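Putative eukaryotic translation initiation factor eIF-4E (Leishmania major, PDB 5WB5) probably acts as a translation initiation factor of the eIF4E family, binding the 7-methylguanosine cap of messenger RNA, including the cap 4 form. Local coordinates at residues E56-F59 with V60-Y64; F79-E82 with G83-P86; W138-V141 with L142-T145; D189-E192 with A193-A197. All blocks are in the same frame, centred on the assembly; numbering follows the deposited sequence.

How the interactions relate
All four interactions are local, joining residues within a helix or round a turn, yet three of them meet in space. Interactions 1 and 3 lie in helices 55-64 and 133-147, which pack together through Phe-58, Leu-142 and Met-143. Interaction 2 starts at the end of strand 75-81, whose Phe-79 touches Met-61 of the first helix and Leu-142 and Thr-145 of the second. Interaction 3 is the buried one, with aromatic and aliphatic packing; interactions 1 and 2 are partly buried and combine ring-face contacts with polar side chains that bond to partners outside the segments. Interaction 4 stands apart on the surface, its nearest atoms about 7 Å from interaction 3, and relies mainly on backbone hydrogen bonds.

Interaction 1: E56-F59 with V60-Y64; sequences EEFF and VMLRY
Leu-62 lies over one face of the Phe-58 ring, a turn back along the same helix. Its CG sits 4.3 Å from the centroid of the Phe-58 ring and 21° off the normal, a CH-pi contact displaced toward the rim, and the CD1 branch closes on the far end of the ring, 3.3 Å from Phe-58 CE2. Met-61 approaches obliquely from another direction: a bend at chi3 (76°) turns its methyl back, bringing CE to 3.7 Å from Phe-58 CD1. A flexible thioether and a branched leucine thus mould themselves round one rigid ring. Phe-59 lies alongside Leu-62 and points the same way, with Phe-59 CD1 3.9 Å from Leu-62 CD1; over the centre of one face of the Phe-59 ring sits Phe-58 CD2, so the two phenylalanines and Leu-62 form one apolar cluster on that side of the helix. Regular helical bonds hold the spacing, among them Met-61 N to Glu-57 O, 2.9 Å and nearly straight at 177°. Acidic Glu-56 and Glu-57 probably interact favourably with the helix's positive N-terminal end; Glu-56 bonds to His-21 and Glu-57 to the backbone of His-53. The chain of another protein packs on Phe-59 and Val-60 and bonds to Arg-63 and Tyr-64, consistent with the dorsal partner-binding surface of eIF4E proteins. Phe-58 and Leu-62 pack on helix 133-147, while Met-61 rests on strand 47-54.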
loop_
_atom_site.group_PDB
_atom_site.type_symbol
_atom_site.label_atom_id
_atom_site.label_comp_id
_atom_site.label_asym_id
_atom_site.label_seq_id
_atom_site.Cartn_x
_atom_site.Cartn_y
_atom_site.Cartn_z
ATOM N N GLU A 56 -6.616 -12.117 7.123
ATOM C CA GLU A 56 -7.853 -11.591 7.689
ATOM C C GLU A 56 -7.668 -10.159 8.171
ATOM O O GLU A 56 -8.499 -9.285 7.891
ATOM C CB GLU A 56 -8.331 -12.486 8.834
ATOM C CG GLU A 56 -8.712 -13.902 8.418
ATOM C CD GLU A 56 -7.513 -14.828 8.288
ATOM O OE1 GLU A 56 -6.368 -14.332 8.310
ATOM O OE2 GLU A 56 -7.714 -16.055 8.168
ATOM N N GLU A 57 -6.590 -9.904 8.920
ATOM C CA GLU A 57 -6.293 -8.538 9.340
ATOM C C GLU A 57 -6.164 -7.620 8.134
ATOM O O GLU A 57 -6.648 -6.482 8.152
ATOM C CB GLU A 57 -5.008 -8.505 10.168
ATOM C CG GLU A 57 -5.137 -9.095 11.554
ATOM C CD GLU A 57 -3.982 -8.714 12.462
ATOM O OE1 GLU A 57 -2.861 -8.498 11.952
ATOM O OE2 GLU A 57 -4.196 -8.622 13.690
ATOM N N PHE A 58 -5.502 -8.099 7.080
ATOM C CA PHE A 58 -5.336 -7.298 5.874
ATOM C C PHE A 58 -6.687 -6.899 5.296
ATOM O O PHE A 58 -6.910 -5.732 4.951
ATOM C CB PHE A 58 -4.514 -8.081 4.852
ATOM C CG PHE A 58 -4.485 -7.461 3.488
ATOM C CD1 PHE A 58 -3.663 -6.383 3.217
ATOM C CD2 PHE A 58 -5.270 -7.970 2.472
ATOM C CE1 PHE A 58 -3.630 -5.822 1.958
ATOM C CE2 PHE A 58 -5.243 -7.410 1.211
ATOM C CZ PHE A 58 -4.422 -6.337 0.954
ATOM N N PHE A 59 -7.613 -7.855 5.192
ATOM C CA PHE A 59 -8.906 -7.536 4.597
ATOM C C PHE A 59 -9.758 -6.664 5.513
ATOM O O PHE A 59 -10.570 -5.872 5.023
ATOM C CB PHE A 59 -9.638 -8.818 4.216
ATOM C CG PHE A 59 -9.167 -9.399 2.915
ATOM C CD1 PHE A 59 -9.546 -8.828 1.709
ATOM C CD2 PHE A 59 -8.324 -10.495 2.894
ATOM C CE1 PHE A 59 -9.106 -9.348 0.512
ATOM C CE2 PHE A 59 -7.881 -11.019 1.700
ATOM C CZ PHE A 59 -8.273 -10.445 0.505
ATOM N N VAL A 60 -9.576 -6.760 6.831
ATOM C CA VAL A 60 -10.260 -5.831 7.730
ATOM C C VAL A 60 -9.733 -4.415 7.518
ATOM O O VAL A 60 -10.504 -3.449 7.391
ATOM C CB VAL A 60 -10.097 -6.284 9.192
ATOM C CG1 VAL A 60 -10.680 -5.257 10.141
ATOM C CG2 VAL A 60 -10.779 -7.624 9.409
ATOM N N MET A 61 -8.406 -4.273 7.488
ATOM C CA MET A 61 -7.791 -3.002 7.129
ATOM C C MET A 61 -8.418 -2.447 5.857
ATOM O O MET A 61 -8.872 -1.298 5.821
ATOM C CB MET A 61 -6.283 -3.197 6.950
ATOM C CG MET A 61 -5.508 -1.939 6.594
ATOM S SD MET A 61 -3.855 -2.320 5.976
ATOM C CE MET A 61 -4.244 -2.877 4.320
ATOM N N LEU A 62 -8.457 -3.263 4.802
ATOM C CA LEU A 62 -9.070 -2.824 3.551
ATOM C C LEU A 62 -10.501 -2.362 3.774
ATOM O O LEU A 62 -10.929 -1.344 3.218
ATOM C CB LEU A 62 -9.038 -3.949 2.519
ATOM C CG LEU A 62 -7.727 -4.176 1.772
ATOM C CD1 LEU A 62 -7.857 -5.398 0.880
ATOM C CD2 LEU A 62 -7.342 -2.954 0.949
ATOM N N ARG A 63 -11.262 -3.110 4.576
ATOM C CA ARG A 63 -12.637 -2.727 4.867
ATOM C C ARG A 63 -12.701 -1.299 5.387
ATOM O O ARG A 63 -13.526 -0.497 4.937
ATOM C CB ARG A 63 -13.243 -3.689 5.889
ATOM C CG ARG A 63 -14.709 -3.426 6.217
ATOM C CD ARG A 63 -15.114 -4.155 7.492
ATOM N NE ARG A 63 -14.872 -5.590 7.383
ATOM C CZ ARG A 63 -14.622 -6.397 8.410
ATOM N NH1 ARG A 63 -14.571 -5.922 9.646
ATOM N NH2 ARG A 63 -14.414 -7.691 8.193
ATOM N N TYR A 64 -11.830 -0.962 6.336
ATOM C CA TYR A 64 -11.907 0.350 6.971
ATOM C C TYR A 64 -11.003 1.397 6.324
ATOM O O TYR A 64 -10.930 2.522 6.827
ATOM C CB TYR A 64 -11.592 0.227 8.464
ATOM C CG TYR A 64 -12.710 -0.441 9.234
ATOM C CD1 TYR A 64 -13.928 0.203 9.422
ATOM C CD2 TYR A 64 -12.556 -1.718 9.760
ATOM C CE1 TYR A 64 -14.955 -0.403 10.117
ATOM C CE2 TYR A 64 -13.577 -2.330 10.458
ATOM C CZ TYR A 64 -14.775 -1.670 10.631
ATOM O OH TYR A 64 -15.793 -2.281 11.324
#

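Interaction 2: F79-E82 with G83-P86; sequences FFQE and GVKP
The Phe-80 ring carries Pro-86 over one face and Val-84 at its edge, and it meets the ring of Trp-181 edge-to-face. Pro-86 CA stands almost above the ring centre, 3.7 Å from the Phe-80 centroid and 10° off the normal, a CH-pi contact; Pro-86 CB leans toward one side, 3.5 Å from Phe-80 CE1. Near the ring plane, Val-84 CG1 is 4.0 Å from Phe-80 CD2, and the two side chains cross at about a right angle. A flat ring and a compact, rigid proline fit closely where the chain doubles back on itself. The reversal is a type II beta turn from Gln-81 to Val-84, closed by a weak bond from Val-84 N to Gln-81 O (3.1 Å, 122°). Gly-83 takes the third position with phi 77°, which a residue without a side chain adopts easily. Gln-81 bonds to Arg-25 through its amide oxygen, and Lys-85, just past the turn, forms a salt bridge with Glu-43. The turn leads out of strand 75-81, which is hydrogen-bonded between strands 22-32 and 164-171; Phe-80 packs on the latter, and Pro-86 reaches Trp-30 of the former.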
loop_
_atom_site.group_PDB
_atom_site.type_symbol
_atom_site.label_atom_id
_atom_site.label_comp_id
_atom_site.label_asym_id
_atom_site.label_seq_id
_atom_site.Cartn_x
_atom_site.Cartn_y
_atom_site.Cartn_z
ATOM N N PHE A 79 2.463 1.708 2.755
ATOM C CA PHE A 79 2.252 0.337 3.216
ATOM C C PHE A 79 3.613 -0.344 3.174
ATOM O O PHE A 79 4.085 -0.715 2.097
ATOM C CB PHE A 79 1.228 -0.378 2.342
ATOM C CG PHE A 79 0.799 -1.716 2.870
ATOM C CD1 PHE A 79 -0.086 -1.804 3.929
ATOM C CD2 PHE A 79 1.265 -2.885 2.290
ATOM C CE1 PHE A 79 -0.488 -3.035 4.412
ATOM C CE2 PHE A 79 0.867 -4.115 2.767
ATOM C CZ PHE A 79 -0.013 -4.192 3.827
ATOM N N PHE A 80 4.251 -0.486 4.336
ATOM C CA PHE A 80 5.645 -0.912 4.395
ATOM C C PHE A 80 5.823 -2.031 5.406
ATOM O O PHE A 80 5.073 -2.132 6.379
ATOM C CB PHE A 80 6.574 0.253 4.762
ATOM C CG PHE A 80 6.960 1.106 3.592
ATOM C CD1 PHE A 80 6.016 1.888 2.948
ATOM C CD2 PHE A 80 8.266 1.119 3.128
ATOM C CE1 PHE A 80 6.365 2.670 1.864
ATOM C CE2 PHE A 80 8.623 1.898 2.046
ATOM C CZ PHE A 80 7.670 2.677 1.412
ATOM N N GLN A 81 6.833 -2.870 5.172
ATOM C CA GLN A 81 7.132 -3.934 6.122
ATOM C C GLN A 81 7.286 -3.354 7.522
ATOM O O GLN A 81 7.755 -2.226 7.703
ATOM C CB GLN A 81 8.407 -4.681 5.719
ATOM C CG GLN A 81 8.892 -5.669 6.773
ATOM C CD GLN A 81 9.977 -6.594 6.260
ATOM O OE1 GLN A 81 10.308 -6.585 5.075
ATOM N NE2 GLN A 81 10.533 -7.406 7.154
ATOM N N GLU A 82 6.876 -4.130 8.521
ATOM C CA GLU A 82 6.972 -3.667 9.898
ATOM C C GLU A 82 8.427 -3.398 10.260
ATOM O O GLU A 82 9.330 -4.149 9.879
ATOM C CB GLU A 82 6.372 -4.697 10.854
ATOM C CG GLU A 82 6.160 -4.165 12.262
ATOM C CD GLU A 82 5.423 -5.144 13.152
ATOM O OE1 GLU A 82 5.469 -6.359 12.866
ATOM O OE2 GLU A 82 4.793 -4.699 14.134
ATOM N N GLY A 83 8.651 -2.317 11.000
ATOM C CA GLY A 83 10.001 -1.895 11.309
ATOM C C GLY A 83 10.710 -1.208 10.168
ATOM O O GLY A 83 11.940 -1.115 10.182
ATOM N N VAL A 84 9.969 -0.722 9.174
ATOM C CA VAL A 84 10.545 -0.055 8.012
ATOM C C VAL A 84 9.720 1.198 7.754
ATOM O O VAL A 84 8.545 1.104 7.379
ATOM C CB VAL A 84 10.564 -0.956 6.769
ATOM C CG1 VAL A 84 11.094 -0.197 5.560
ATOM C CG2 VAL A 84 11.404 -2.197 7.032
ATOM N N LYS A 85 10.324 2.366 7.953
ATOM C CA LYS A 85 9.620 3.613 7.709
ATOM C C LYS A 85 9.582 3.916 6.211
ATOM O O LYS A 85 10.498 3.546 5.472
ATOM C CB LYS A 85 10.297 4.761 8.449
ATOM C CG LYS A 85 10.380 4.575 9.959
ATOM C CD LYS A 85 11.081 5.754 10.628
ATOM C CE LYS A 85 11.199 5.559 12.133
ATOM N NZ LYS A 85 11.931 6.679 12.790
ATOM N N PRO A 86 8.520 4.594 5.738
ATOM C CA PRO A 86 8.401 4.946 4.305
ATOM C C PRO A 86 9.250 6.152 3.910
ATOM O O PRO A 86 8.756 7.106 3.302
ATOM C CB PRO A 86 6.906 5.222 4.158
ATOM C CG PRO A 86 6.501 5.760 5.466
ATOM C CD PRO A 86 7.339 5.032 6.496
#

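Interaction 3: W138-V141 with L142-T145; sequences WENV and LMAT
Trp-138 turns one face of its indole toward Leu-142, whose CD1 methyl sits over the five-membered ring, 3.7 Å from its centroid and 23° off the normal. The methyl is displaced toward the rim, so its nearest neighbour is Trp-138 CE2 at 3.4 Å, with NE1 close behind. With CG anti to the backbone N (chi1 179°), the indole leans forward toward the next turn, where Leu-142 crosses it at a slant. A broad indole suits a branched leucine here, since one methyl can rest on the pi surface. On another side of the helix, Met-143 bends at chi3 and brings CE within 3.3 Å of Asn-140 OD1, a van der Waals contact; the hydrogen bond of OD1 goes to a basic side chain of another protein's chain. Thr-145 serves its buried place by bonding its hydroxyl back to the helix: OG1 donates to Val-141 O at 2.7 Å, while Thr-145 N donates to the same oxygen at 2.9 Å, the two arriving from opposite faces of the carbonyl plane. Trp-138, Leu-142 and Thr-145 all pack on Ile-167 of strand 164-171, and Leu-142 also meets Phe-58 and Leu-62 of helix 55-64. This is the pattern of an amphipathic helix laid on the convex back of the curved antiparallel sheet, as in the cupped-hand fold of eIF4E.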
loop_
_atom_site.group_PDB
_atom_site.type_symbol
_atom_site.label_atom_id
_atom_site.label_comp_id
_atom_site.label_asym_id
_atom_site.label_seq_id
_atom_site.Cartn_x
_atom_site.Cartn_y
_atom_site.Cartn_z
ATOM N N TRP A 138 -5.139 -0.550 -6.913
ATOM C CA TRP A 138 -4.576 -0.379 -5.580
ATOM C C TRP A 138 -4.746 -1.654 -4.758
ATOM O O TRP A 138 -3.794 -2.142 -4.132
ATOM C CB TRP A 138 -5.249 0.824 -4.912
ATOM C CG TRP A 138 -4.806 1.131 -3.522
ATOM C CD1 TRP A 138 -5.611 1.386 -2.453
ATOM C CD2 TRP A 138 -3.459 1.229 -3.043
ATOM N NE1 TRP A 138 -4.853 1.635 -1.337
ATOM C CE2 TRP A 138 -3.527 1.543 -1.672
ATOM C CE3 TRP A 138 -2.203 1.081 -3.636
ATOM C CZ2 TRP A 138 -2.392 1.709 -0.886
ATOM C CZ3 TRP A 138 -1.074 1.246 -2.853
ATOM C CH2 TRP A 138 -1.178 1.557 -1.493
ATOM N N GLU A 139 -5.953 -2.225 -4.778
ATOM C CA GLU A 139 -6.213 -3.463 -4.049
ATOM C C GLU A 139 -5.371 -4.615 -4.591
ATOM O O GLU A 139 -4.836 -5.418 -3.819
ATOM C CB GLU A 139 -7.703 -3.807 -4.119
ATOM C CG GLU A 139 -8.612 -2.815 -3.399
ATOM C CD GLU A 139 -10.092 -3.123 -3.581
ATOM O OE1 GLU A 139 -10.422 -4.030 -4.374
ATOM O OE2 GLU A 139 -10.926 -2.456 -2.931
ATOM N N ASN A 140 -5.244 -4.715 -5.916
ATOM C CA ASN A 140 -4.447 -5.787 -6.501
ATOM C C ASN A 140 -2.992 -5.693 -6.065
ATOM O O ASN A 140 -2.370 -6.707 -5.722
ATOM C CB ASN A 140 -4.554 -5.749 -8.024
ATOM C CG ASN A 140 -5.905 -6.223 -8.529
ATOM O OD1 ASN A 140 -6.644 -6.910 -7.823
ATOM N ND2 ASN A 140 -6.231 -5.863 -9.762
ATOM N N VAL A 141 -2.427 -4.483 -6.066
ATOM C CA VAL A 141 -1.028 -4.330 -5.677
ATOM C C VAL A 141 -0.854 -4.606 -4.189
ATOM O O VAL A 141 0.151 -5.192 -3.768
ATOM C CB VAL A 141 -0.514 -2.932 -6.060
ATOM C CG1 VAL A 141 0.922 -2.738 -5.586
ATOM C CG2 VAL A 141 -0.602 -2.744 -7.563
ATOM N N LEU A 142 -1.824 -4.203 -3.368
ATOM C CA LEU A 142 -1.736 -4.513 -1.944
ATOM C C LEU A 142 -1.781 -6.020 -1.709
ATOM O O LEU A 142 -1.012 -6.556 -0.896
ATOM C CB LEU A 142 -2.863 -3.810 -1.188
ATOM C CG LEU A 142 -2.562 -2.381 -0.744
ATOM C CD1 LEU A 142 -3.853 -1.648 -0.405
ATOM C CD2 LEU A 142 -1.620 -2.398 0.458
ATOM N N MET A 143 -2.681 -6.718 -2.410
ATOM C CA MET A 143 -2.783 -8.165 -2.261
ATOM C C MET A 143 -1.514 -8.853 -2.742
ATOM O O MET A 143 -1.074 -9.839 -2.145
ATOM C CB MET A 143 -3.995 -8.695 -3.030
ATOM C CG MET A 143 -5.336 -8.342 -2.408
ATOM S SD MET A 143 -6.738 -9.099 -3.247
ATOM C CE MET A 143 -6.584 -8.370 -4.871
ATOM N N ALA A 144 -0.915 -8.353 -3.824
ATOM C CA ALA A 144 0.353 -8.905 -4.287
ATOM C C ALA A 144 1.461 -8.655 -3.273
ATOM O O ALA A 144 2.353 -9.495 -3.095
ATOM C CB ALA A 144 0.720 -8.303 -5.642
ATOM N N THR A 145 1.424 -7.508 -2.599
ATOM C CA THR A 145 2.424 -7.224 -1.579
ATOM C C THR A 145 2.316 -8.222 -0.434
ATOM O O THR A 145 3.282 -8.922 -0.105
ATOM C CB THR A 145 2.262 -5.790 -1.066
ATOM O OG1 THR A 145 2.299 -4.879 -2.172
ATOM C CG2 THR A 145 3.377 -5.434 -0.084
#

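Interaction 4: D189-E192 with A193-A197; sequences DKIE and ALKKA
With chi1 at -76°, Lys-195 sets its CG opposite its own carbonyl carbon and leads the start of its chain back along the helix toward Ile-191. CG comes to 3.1 Å from Ile-191 O, and the extended chi2 then places Lys-195 CD 4.3 Å from Ile-191 CG2 in a loose aliphatic contact. Beyond CD, the bend at chi3 (69°) turns CE and the ammonium end away. The same carbonyl oxygen accepts the backbone bond from Lys-195 N at 2.8 Å, so the lysine methylenes line a group that is already paired. Neighbouring bonds repeat the pattern: Ala-193 N to Asp-189 O and Leu-194 N to Lys-190 O, each 2.9 Å, and Lys-196 N to Glu-192 O, 3.0 Å. Helix 188-200 is amphipathic and, as in other eIF4E proteins, probably one of the dorsal helices on the convex side of the sheet. Its inner face is marked by Leu-194, which is buried on Val-180 and Val-182 of strand 175-182 and on Leu-99 of strand 97-104; Ile-191 and Lys-190 touch Phe-163 nearby. Charged and small residues suit the outer face. Ala-193 adds only its CB methyl, 3.5 Å from Asp-189 O. Glu-192 extends away from the helix, and its OE2 remains 6.9 Å from Lys-195 NZ, too far for a salt bridge, although their opposite charges may still attract weakly.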
loop_
_atom_site.group_PDB
_atom_site.type_symbol
_atom_site.label_atom_id
_atom_site.label_comp_id
_atom_site.label_asym_id
_atom_site.label_seq_id
_atom_site.Cartn_x
_atom_site.Cartn_y
_atom_site.Cartn_z
ATOM N N ASP A 189 17.684 -7.495 -12.861
ATOM C CA ASP A 189 16.724 -8.560 -13.125
ATOM C C ASP A 189 15.531 -8.463 -12.185
ATOM O O ASP A 189 14.385 -8.680 -12.597
ATOM C CB ASP A 189 17.402 -9.924 -12.986
ATOM C CG ASP A 189 18.639 -10.056 -13.860
ATOM O OD1 ASP A 189 18.715 -9.370 -14.901
ATOM O OD2 ASP A 189 19.536 -10.849 -13.502
ATOM N N LYS A 190 15.781 -8.132 -10.916
ATOM C CA LYS A 190 14.687 -7.996 -9.961
ATOM C C LYS A 190 13.788 -6.821 -10.319
ATOM O O LYS A 190 12.567 -6.895 -10.146
ATOM C CB LYS A 190 15.240 -7.833 -8.546
ATOM C CG LYS A 190 16.020 -9.040 -8.049
ATOM C CD LYS A 190 16.374 -8.912 -6.576
ATOM C CE LYS A 190 17.149 -10.125 -6.080
ATOM N NZ LYS A 190 17.480 -10.028 -4.629
ATOM N N ILE A 191 14.367 -5.731 -10.827
ATOM C CA ILE A 191 13.551 -4.586 -11.222
ATOM C C ILE A 191 12.730 -4.918 -12.461
ATOM O O ILE A 191 11.582 -4.483 -12.590
ATOM C CB ILE A 191 14.437 -3.344 -11.433
ATOM C CG1 ILE A 191 14.999 -2.880 -10.089
ATOM C CG2 ILE A 191 13.644 -2.205 -12.073
ATOM C CD1 ILE A 191 16.059 -1.806 -10.196
ATOM N N GLU A 192 13.286 -5.704 -13.385
ATOM C CA GLU A 192 12.503 -6.134 -14.540
ATOM C C GLU A 192 11.358 -7.052 -14.116
ATOM O O GLU A 192 10.236 -6.944 -14.639
ATOM C CB GLU A 192 13.414 -6.833 -15.550
ATOM C CG GLU A 192 12.716 -7.287 -16.822
ATOM C CD GLU A 192 13.646 -8.030 -17.763
ATOM O OE1 GLU A 192 14.868 -8.047 -17.505
ATOM O OE2 GLU A 192 13.153 -8.601 -18.758
ATOM N N ALA A 193 11.627 -7.971 -13.179
ATOM C CA ALA A 193 10.576 -8.833 -12.638
ATOM C C ALA A 193 9.500 -8.015 -11.930
ATOM O O ALA A 193 8.300 -8.295 -12.071
ATOM C CB ALA A 193 11.183 -9.866 -11.685
ATOM N N LEU A 194 9.903 -6.982 -11.192
ATOM C CA LEU A 194 8.923 -6.106 -10.568
ATOM C C LEU A 194 8.137 -5.329 -11.616
ATOM O O LEU A 194 6.944 -5.073 -11.436
ATOM C CB LEU A 194 9.612 -5.157 -9.593
ATOM C CG LEU A 194 8.692 -4.143 -8.918
ATOM C CD1 LEU A 194 7.525 -4.835 -8.220
ATOM C CD2 LEU A 194 9.493 -3.309 -7.937
ATOM N N LYS A 195 8.783 -4.951 -12.722
ATOM C CA LYS A 195 8.083 -4.234 -13.785
ATOM C C LYS A 195 6.950 -5.075 -14.361
ATOM O O LYS A 195 5.793 -4.634 -14.404
ATOM C CB LYS A 195 9.070 -3.825 -14.883
ATOM C CG LYS A 195 9.956 -2.634 -14.534
ATOM C CD LYS A 195 11.087 -2.454 -15.544
ATOM C CE LYS A 195 10.571 -2.003 -16.903
ATOM N NZ LYS A 195 11.667 -1.875 -17.905
ATOM N N LYS A 196 7.269 -6.278 -14.850
ATOM C CA LYS A 196 6.213 -7.154 -15.365
ATOM C C LYS A 196 5.139 -7.412 -14.313
ATOM O O LYS A 196 3.942 -7.356 -14.621
ATOM C CB LYS A 196 6.792 -8.481 -15.848
ATOM C CG LYS A 196 5.786 -9.405 -16.547
ATOM C CD LYS A 196 6.461 -10.710 -16.982
ATOM C CE LYS A 196 7.129 -10.592 -18.343
ATOM N NZ LYS A 196 6.122 -10.469 -19.429
ATOM N N ALA A 197 5.534 -7.708 -13.069
ATOM C CA ALA A 197 4.538 -7.978 -12.034
ATOM C C ALA A 197 3.598 -6.791 -11.846
ATOM O O ALA A 197 2.371 -6.941 -11.877
ATOM C CB ALA A 197 5.231 -8.325 -10.717
#